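Local coordinates for FAD-dependent pyridine nucleotide-disulphide oxidoreductase (Desulfovibrio vulgaris, PDB 3IWA), which probably transfers electrons from NAD(P)H through FAD to a disulphide or related acceptor, as a member of the pyridine nucleotide-disulphide oxidoreductase family, at residues A[131-136]-A[226-231]; A[137-142]-A[247-252]. One frame throughout, in Å; residues are numbered along the deposited sequence.

Interaction 1: A[131-136]-A[226-231]; sequences EGMDLA and VRLEGE. With CA (calcium ion), chain B.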
ATOM      1  N   GLU A 131      32.599  19.894 -24.989  1.00 60.97           N
ATOM      2  CA  GLU A 131      33.973  20.173 -24.599  1.00 61.04           C
ATOM      3  C   GLU A 131      34.089  20.237 -23.071  1.00 59.89           C
ATOM      4  O   GLU A 131      33.203  20.760 -22.400  1.00 59.66           O
ATOM      5  CB  GLU A 131      34.362  21.500 -25.266  1.00 61.25           C
ATOM      6  CG  GLU A 131      35.730  22.070 -24.959  1.00 64.89           C
ATOM      7  CD  GLU A 131      35.925  23.441 -25.628  1.00 68.30           C
ATOM      8  OE1 GLU A 131      35.782  23.517 -26.868  1.00 70.74           O
ATOM      9  OE2 GLU A 131      36.194  24.442 -24.917  1.00 71.55           O
ATOM     10  N   GLY A 132      35.157  19.666 -22.524  1.00 58.81           N
ATOM     11  CA  GLY A 132      35.435  19.782 -21.094  1.00 58.24           C
ATOM     12  C   GLY A 132      34.816  18.693 -20.232  1.00 57.85           C
ATOM     13  O   GLY A 132      34.935  18.716 -19.013  1.00 56.34           O
ATOM     14  N   MET A 133      34.184  17.711 -20.865  1.00 58.22           N
ATOM     15  CA  MET A 133      33.609  16.582 -20.128  1.00 58.72           C
ATOM     16  C   MET A 133      34.691  15.624 -19.590  1.00 59.80           C
ATOM     17  O   MET A 133      34.369  14.519 -19.118  1.00 60.73           O
ATOM     18  CB  MET A 133      32.578  15.843 -21.002  1.00 57.94           C
ATOM     19  CG  MET A 133      31.196  16.530 -21.023  1.00 56.34           C
ATOM     20  SD  MET A 133      30.295  16.382 -19.466  1.00 47.97           S
ATOM     21  CE  MET A 133      29.317  17.880 -19.488  1.00 49.96           C
ATOM     22  N   ASP A 134      35.955  16.058 -19.669  1.00 60.29           N
ATOM     23  CA  ASP A 134      37.130  15.305 -19.197  1.00 60.77           C
ATOM     24  C   ASP A 134      37.837  15.969 -18.020  1.00 59.70           C
ATOM     25  O   ASP A 134      38.859  15.471 -17.569  1.00 60.32           O
ATOM     26  CB  ASP A 134      38.152  15.111 -20.337  1.00 61.43           C
ATOM     27  CG  ASP A 134      38.614  16.446 -20.969  1.00 64.23           C
ATOM     28  OD1 ASP A 134      39.849  16.625 -21.141  1.00 67.02           O
ATOM     29  OD2 ASP A 134      37.750  17.310 -21.284  1.00 65.43           O
ATOM     30  N   LEU A 135      37.301  17.078 -17.517  1.00 58.41           N
ATOM     31  CA  LEU A 135      37.979  17.832 -16.469  1.00 57.43           C
ATOM     32  C   LEU A 135      37.805  17.150 -15.135  1.00 56.91           C
ATOM     33  O   LEU A 135      36.829  16.434 -14.907  1.00 57.35           O
ATOM     34  CB  LEU A 135      37.426  19.253 -16.374  1.00 57.34           C
ATOM     35  CG  LEU A 135      37.638  20.163 -17.586  1.00 56.86           C
ATOM     36  CD1 LEU A 135      36.740  21.358 -17.459  1.00 56.89           C
ATOM     37  CD2 LEU A 135      39.110  20.576 -17.711  1.00 57.32           C
ATOM     38  N   ALA A 136      38.758  17.373 -14.249  1.00 55.95           N
ATOM     39  CA  ALA A 136      38.640  16.898 -12.885  1.00 55.39           C
ATOM     40  C   ALA A 136      37.512  17.702 -12.263  1.00 54.49           C
ATOM     41  O   ALA A 136      37.351  18.867 -12.603  1.00 55.04           O
ATOM     42  CB  ALA A 136      39.938  17.123 -12.128  1.00 55.64           C
ATOM     43  N   VAL A 226      26.245  23.546 -22.952  1.00 46.87           N
ATOM     44  CA  VAL A 226      26.971  23.802 -24.196  1.00 46.68           C
ATOM     45  C   VAL A 226      28.451  23.444 -24.102  1.00 46.54           C
ATOM     46  O   VAL A 226      29.014  22.897 -25.053  1.00 47.58           O
ATOM     47  CB  VAL A 226      26.768  25.259 -24.666  1.00 46.71           C
ATOM     48  CG1 VAL A 226      27.941  25.730 -25.488  1.00 47.48           C
ATOM     49  CG2 VAL A 226      25.462  25.361 -25.491  1.00 45.12           C
ATOM     50  N   ARG A 227      29.079  23.758 -22.977  1.00 45.99           N
ATOM     51  CA  ARG A 227      30.414  23.282 -22.699  1.00 46.19           C
ATOM     52  C   ARG A 227      30.769  23.521 -21.214  1.00 45.76           C
ATOM     53  O   ARG A 227      30.127  24.317 -20.532  1.00 44.62           O
ATOM     54  CB  ARG A 227      31.442  23.957 -23.627  1.00 47.04           C
ATOM     55  CG  ARG A 227      31.768  25.394 -23.250  1.00 48.34           C
ATOM     56  CD  ARG A 227      32.909  26.032 -24.092  1.00 50.09           C
ATOM     57  NE  ARG A 227      32.747  27.472 -23.947  1.00 49.52           N
ATOM     58  CZ  ARG A 227      31.827  28.182 -24.587  1.00 47.88           C
ATOM     59  NH1 ARG A 227      31.041  27.620 -25.482  1.00 47.90           N
ATOM     60  NH2 ARG A 227      31.714  29.471 -24.347  1.00 50.09           N
ATOM     61  N   LEU A 228      31.769  22.781 -20.739  1.00 45.65           N
ATOM     62  CA  LEU A 228      32.398  23.027 -19.449  1.00 46.35           C
ATOM     63  C   LEU A 228      33.762  23.710 -19.667  1.00 47.66           C
ATOM     64  O   LEU A 228      34.512  23.342 -20.563  1.00 47.28           O
ATOM     65  CB  LEU A 228      32.602  21.738 -18.665  1.00 45.42           C
ATOM     66  CG  LEU A 228      31.396  20.829 -18.436  1.00 44.64           C
ATOM     67  CD1 LEU A 228      31.726  19.771 -17.339  1.00 43.44           C
ATOM     68  CD2 LEU A 228      30.141  21.621 -18.095  1.00 41.13           C
ATOM     69  N   GLU A 229      34.033  24.707 -18.836  1.00 49.11           N
ATOM     70  CA  GLU A 229      35.273  25.464 -18.858  1.00 50.73           C
ATOM     71  C   GLU A 229      36.072  25.226 -17.590  1.00 52.63           C
ATOM     72  O   GLU A 229      35.490  25.140 -16.481  1.00 52.81           O
ATOM     73  CB  GLU A 229      34.986  26.950 -19.039  1.00 50.66           C
ATOM     74  CG  GLU A 229      35.074  27.341 -20.498  1.00 49.76           C
ATOM     75  CD  GLU A 229      34.527  28.695 -20.821  1.00 49.69           C
ATOM     76  OE1 GLU A 229      34.606  29.601 -19.968  1.00 48.14           O
ATOM     77  OE2 GLU A 229      34.048  28.838 -21.977  1.00 50.73           O
ATOM     78  N   GLY A 230      37.396  25.101 -17.770  1.00 53.54           N
ATOM     79  CA  GLY A 230      38.307  24.713 -16.697  1.00 54.55           C
ATOM     80  C   GLY A 230      39.538  25.590 -16.470  1.00 55.71           C
ATOM     81  O   GLY A 230      39.977  26.329 -17.380  1.00 54.42           O
ATOM     82  N   GLU A 231      40.107  25.457 -15.258  1.00 57.03           N
ATOM     83  CA  GLU A 231      41.299  26.210 -14.834  1.00 58.27           C
ATOM     84  C   GLU A 231      42.578  25.402 -14.558  1.00 59.48           C
ATOM     85  O   GLU A 231      43.641  25.748 -15.067  1.00 60.45           O
ATOM     86  CB  GLU A 231      40.964  27.138 -13.663  1.00 58.30           C
ATOM     87  CG  GLU A 231      39.874  28.197 -14.009  1.00 58.44           C
ATOM     88  CD  GLU A 231      40.262  29.158 -15.154  1.00 59.52           C
ATOM     89  OE1 GLU A 231      41.298  28.941 -15.846  1.00 59.58           O
ATOM     90  OE2 GLU A 231      39.535  30.158 -15.375  1.00 59.81           O
TER
HETATM   91 CA    CA B 472      41.093  30.651 -17.564  1.00 58.81          CA
HETATM   92  O   HOH W   1      40.077  28.566 -18.376  1.00 39.88           O
HETATM   93  O   HOH W   2      42.417  32.754 -16.592  1.00 41.14           O
HETATM   94  O   HOH W   3      39.544  32.435 -17.187  1.00 39.56           O
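Leu228 is the central side chain of this contact, with Met133 at its tip and Leu135 near its base. Met133 CE lies 3.7 Å from Leu228 CD1, and the two side chains cross obliquely. Chi2 of -71° bends the methionine chain and places SD, from which CE extends to the leucine tip. Leu228 CB and CD1 also pack against the carbonyl oxygen of Gly132. Leu135 comes in further along the strand. Its CD1 methyl rests on the backbone of Glu229 and Gly230, 3.8 Å from Gly230 CA. Gly132 CA lies 3.7 Å from Leu228 O.

One backbone hydrogen bond joins the segments, from Leu228 N to Glu131 O (3.0 Å). Beside it, Glu131 and Arg227 lie side by side and point the same way. Glu131 CG is anti to the backbone N (chi1 177°), and the extended chain beyond it runs alongside the arginine. The glutamate touches the arginine with OE2 on CD at 3.7 Å, and their charged atoms are not in contact. The guanidinium turns instead to its own strand. Arg227 NE donates to Glu229 OE2 at 2.7 Å, in the guanidinium plane and on the anti side of the carboxylate. Arg237 pairs with Glu229 OE1.

Just past the strand, Glu231 chelates a calcium ion through OE1 (2.4 Å) and OE2 (2.7 Å). Three waters also bind the ion, and one of them donates to Gly230 O.

Residues 132-135 form a type I beta turn. It packs on the outermost strand of a three-stranded antiparallel sheet, where Val226 and Arg227 make a classic beta bulge opposite Ile239.

Interaction 2: A[137-142]-A[247-252]; sequences GVTPVT and ADLVIL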
ATOM      1  N   GLY A 137      36.729  17.076 -11.380  1.00 52.89           N
ATOM      2  CA  GLY A 137      35.544  17.716 -10.769  1.00 51.42           C
ATOM      3  C   GLY A 137      34.209  17.412 -11.444  1.00 49.98           C
ATOM      4  O   GLY A 137      33.181  17.838 -10.965  1.00 49.39           O
ATOM      5  N   VAL A 138      34.243  16.717 -12.575  1.00 49.23           N
ATOM      6  CA  VAL A 138      33.060  16.323 -13.315  1.00 48.98           C
ATOM      7  C   VAL A 138      32.749  14.867 -12.961  1.00 49.74           C
ATOM      8  O   VAL A 138      33.426  13.933 -13.417  1.00 49.79           O
ATOM      9  CB  VAL A 138      33.248  16.476 -14.848  1.00 49.00           C
ATOM     10  CG1 VAL A 138      31.997  16.048 -15.588  1.00 47.99           C
ATOM     11  CG2 VAL A 138      33.619  17.918 -15.224  1.00 48.02           C
ATOM     12  N   THR A 139      31.716  14.676 -12.143  1.00 50.03           N
ATOM     13  CA  THR A 139      31.499  13.396 -11.506  1.00 49.77           C
ATOM     14  C   THR A 139      30.205  12.724 -11.905  1.00 49.49           C
ATOM     15  O   THR A 139      29.144  13.172 -11.503  1.00 47.39           O
ATOM     16  CB  THR A 139      31.467  13.552 -10.009  1.00 50.09           C
ATOM     17  OG1 THR A 139      32.410  14.546  -9.621  1.00 51.57           O
ATOM     18  CG2 THR A 139      31.787  12.228  -9.340  1.00 50.05           C
ATOM     19  N   PRO A 140      30.301  11.594 -12.633  1.00 50.18           N
ATOM     20  CA  PRO A 140      29.125  10.825 -12.984  1.00 50.65           C
ATOM     21  C   PRO A 140      28.581  10.191 -11.725  1.00 50.73           C
ATOM     22  O   PRO A 140      29.361   9.775 -10.877  1.00 50.71           O
ATOM     23  CB  PRO A 140      29.682   9.723 -13.898  1.00 51.08           C
ATOM     24  CG  PRO A 140      31.048   9.448 -13.353  1.00 51.20           C
ATOM     25  CD  PRO A 140      31.538  10.806 -12.821  1.00 50.24           C
ATOM     26  N   VAL A 141      27.263  10.154 -11.588  1.00 50.98           N
ATOM     27  CA  VAL A 141      26.616   9.398 -10.506  1.00 51.05           C
ATOM     28  C   VAL A 141      25.442   8.610 -11.101  1.00 51.96           C
ATOM     29  O   VAL A 141      24.435   9.197 -11.483  1.00 51.96           O
ATOM     30  CB  VAL A 141      26.157  10.343  -9.372  1.00 50.95           C
ATOM     31  CG1 VAL A 141      25.397   9.564  -8.291  1.00 48.43           C
ATOM     32  CG2 VAL A 141      27.373  11.077  -8.802  1.00 48.80           C
ATOM     33  N   THR A 142      25.607   7.292 -11.221  1.00 52.88           N
ATOM     34  CA  THR A 142      24.638   6.435 -11.935  1.00 53.88           C
ATOM     35  C   THR A 142      23.689   5.659 -11.023  1.00 54.48           C
ATOM     36  O   THR A 142      22.780   4.984 -11.494  1.00 54.86           O
ATOM     37  CB  THR A 142      25.354   5.378 -12.834  1.00 54.01           C
ATOM     38  OG1 THR A 142      26.085   4.439 -12.009  1.00 54.89           O
ATOM     39  CG2 THR A 142      26.283   6.059 -13.859  1.00 52.38           C
ATOM     40  N   ALA A 247      31.150  26.589 -11.332  1.00 48.99           N
ATOM     41  CA  ALA A 247      31.094  25.325 -10.620  1.00 49.18           C
ATOM     42  C   ALA A 247      32.475  24.734 -10.449  1.00 48.86           C
ATOM     43  O   ALA A 247      33.173  24.546 -11.426  1.00 48.55           O
ATOM     44  CB  ALA A 247      30.221  24.324 -11.367  1.00 48.40           C
ATOM     45  N   ASP A 248      32.847  24.410  -9.213  1.00 49.21           N
ATOM     46  CA  ASP A 248      34.026  23.585  -8.962  1.00 49.46           C
ATOM     47  C   ASP A 248      33.663  22.102  -8.828  1.00 48.28           C
ATOM     48  O   ASP A 248      34.532  21.247  -8.773  1.00 47.98           O
ATOM     49  CB  ASP A 248      34.833  24.083  -7.739  1.00 49.85           C
ATOM     50  CG  ASP A 248      33.957  24.402  -6.529  1.00 51.51           C
ATOM     51  OD1 ASP A 248      33.982  23.660  -5.521  1.00 56.75           O
ATOM     52  OD2 ASP A 248      33.255  25.415  -6.565  1.00 53.34           O
ATOM     53  N   LEU A 249      32.377  21.804  -8.742  1.00 48.22           N
ATOM     54  CA  LEU A 249      31.870  20.409  -8.813  1.00 47.07           C
ATOM     55  C   LEU A 249      30.683  20.381  -9.773  1.00 45.76           C
ATOM     56  O   LEU A 249      29.759  21.171  -9.634  1.00 45.14           O
ATOM     57  CB  LEU A 249      31.414  19.913  -7.431  1.00 46.91           C
ATOM     58  CG  LEU A 249      30.847  18.491  -7.340  1.00 47.59           C
ATOM     59  CD1 LEU A 249      31.936  17.441  -7.496  1.00 48.24           C
ATOM     60  CD2 LEU A 249      30.115  18.304  -6.029  1.00 46.34           C
ATOM     61  N   VAL A 250      30.731  19.458 -10.723  1.00 44.81           N
ATOM     62  CA  VAL A 250      29.653  19.211 -11.651  1.00 44.48           C
ATOM     63  C   VAL A 250      29.249  17.732 -11.579  1.00 44.19           C
ATOM     64  O   VAL A 250      30.069  16.833 -11.821  1.00 43.99           O
ATOM     65  CB  VAL A 250      30.060  19.577 -13.087  1.00 44.61           C
ATOM     66  CG1 VAL A 250      28.980  19.188 -14.053  1.00 42.94           C
ATOM     67  CG2 VAL A 250      30.394  21.076 -13.173  1.00 44.14           C
ATOM     68  N   ILE A 251      27.994  17.497 -11.215  1.00 43.37           N
ATOM     69  CA  ILE A 251      27.448  16.154 -11.097  1.00 43.08           C
ATOM     70  C   ILE A 251      26.709  15.812 -12.392  1.00 42.63           C
ATOM     71  O   ILE A 251      25.818  16.540 -12.808  1.00 41.92           O
ATOM     72  CB  ILE A 251      26.483  16.071  -9.906  1.00 43.65           C
ATOM     73  CG1 ILE A 251      27.145  16.576  -8.616  1.00 44.77           C
ATOM     74  CG2 ILE A 251      26.022  14.668  -9.683  1.00 43.99           C
ATOM     75  CD1 ILE A 251      28.247  15.684  -8.112  1.00 45.31           C
ATOM     76  N   LEU A 252      27.121  14.739 -13.051  1.00 42.43           N
ATOM     77  CA  LEU A 252      26.403  14.206 -14.202  1.00 43.05           C
ATOM     78  C   LEU A 252      25.353  13.176 -13.724  1.00 43.06           C
ATOM     79  O   LEU A 252      25.700  12.094 -13.236  1.00 43.02           O
ATOM     80  CB  LEU A 252      27.367  13.562 -15.214  1.00 43.19           C
ATOM     81  CG  LEU A 252      28.460  14.450 -15.826  1.00 43.28           C
ATOM     82  CD1 LEU A 252      29.153  13.688 -16.945  1.00 45.53           C
ATOM     83  CD2 LEU A 252      27.949  15.790 -16.342  1.00 41.63           C
TER
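Val138 and Leu252 meet on one face of a parallel strand pair, with Val138 CG1 3.9 Å from Leu252 CG. Val138 CG1 is anti to the backbone N (chi1 180°), and touches CG and CD1 of the leucine. On the other face, Thr139 OG1 sits 3.6 Å from Leu249 CD1. Val141 CG2 meets Ile251 CG2 at 3.9 Å.

Four backbone hydrogen bonds set this register. Val250 N donates to Gly137 O at 2.9 Å, and Thr139 N to Val250 O at 2.7 Å. Leu252 N reaches Thr139 O from above the carbonyl plane, with a C=O...N angle of 128°. Val141 N closes the ladder on Leu252 O at 3.0 Å. Val138 CA and Ile251 CA add C-H...O contacts to the Val250 and Thr139 carbonyls.

Asp248, just before the strand, accepts from the backbone N of Ser160 and Lys161. With a GxGxxG-type turn after strand 161-165, the sheet is consistent with this family's Rossmann-type NAD(P)H-binding domain. Strand 138-140 is outermost in this five-stranded parallel sheet, with 249-252 between it and 161-165. Helix 144-153 packs on Val141 and on Thr139, whose face Ile251 shares, while Val235 of strand 235-240 meets Val138 and Val250 on the other.

From the N terminus, the chain leaves strand 123-125, makes the turn of 131-136 and runs directly into strand 138-140. About 90 residues then separate 131-136 from 226-231, where interaction 1 closes a long loop. Interaction 2 closes a second, about 105 residues long, when 247-252 returns beside 137-142. The segments alternate, so the two loops cross instead of nesting. Interaction 1 ties the turn to the three-stranded antiparallel sheet, and interaction 2 ties the strand after it to the parallel sheet. Their side chains touch directly: Leu228 CD1 packs on Val138 CG2, and Met133 SD lies 3.9 Å from Leu252 CD1.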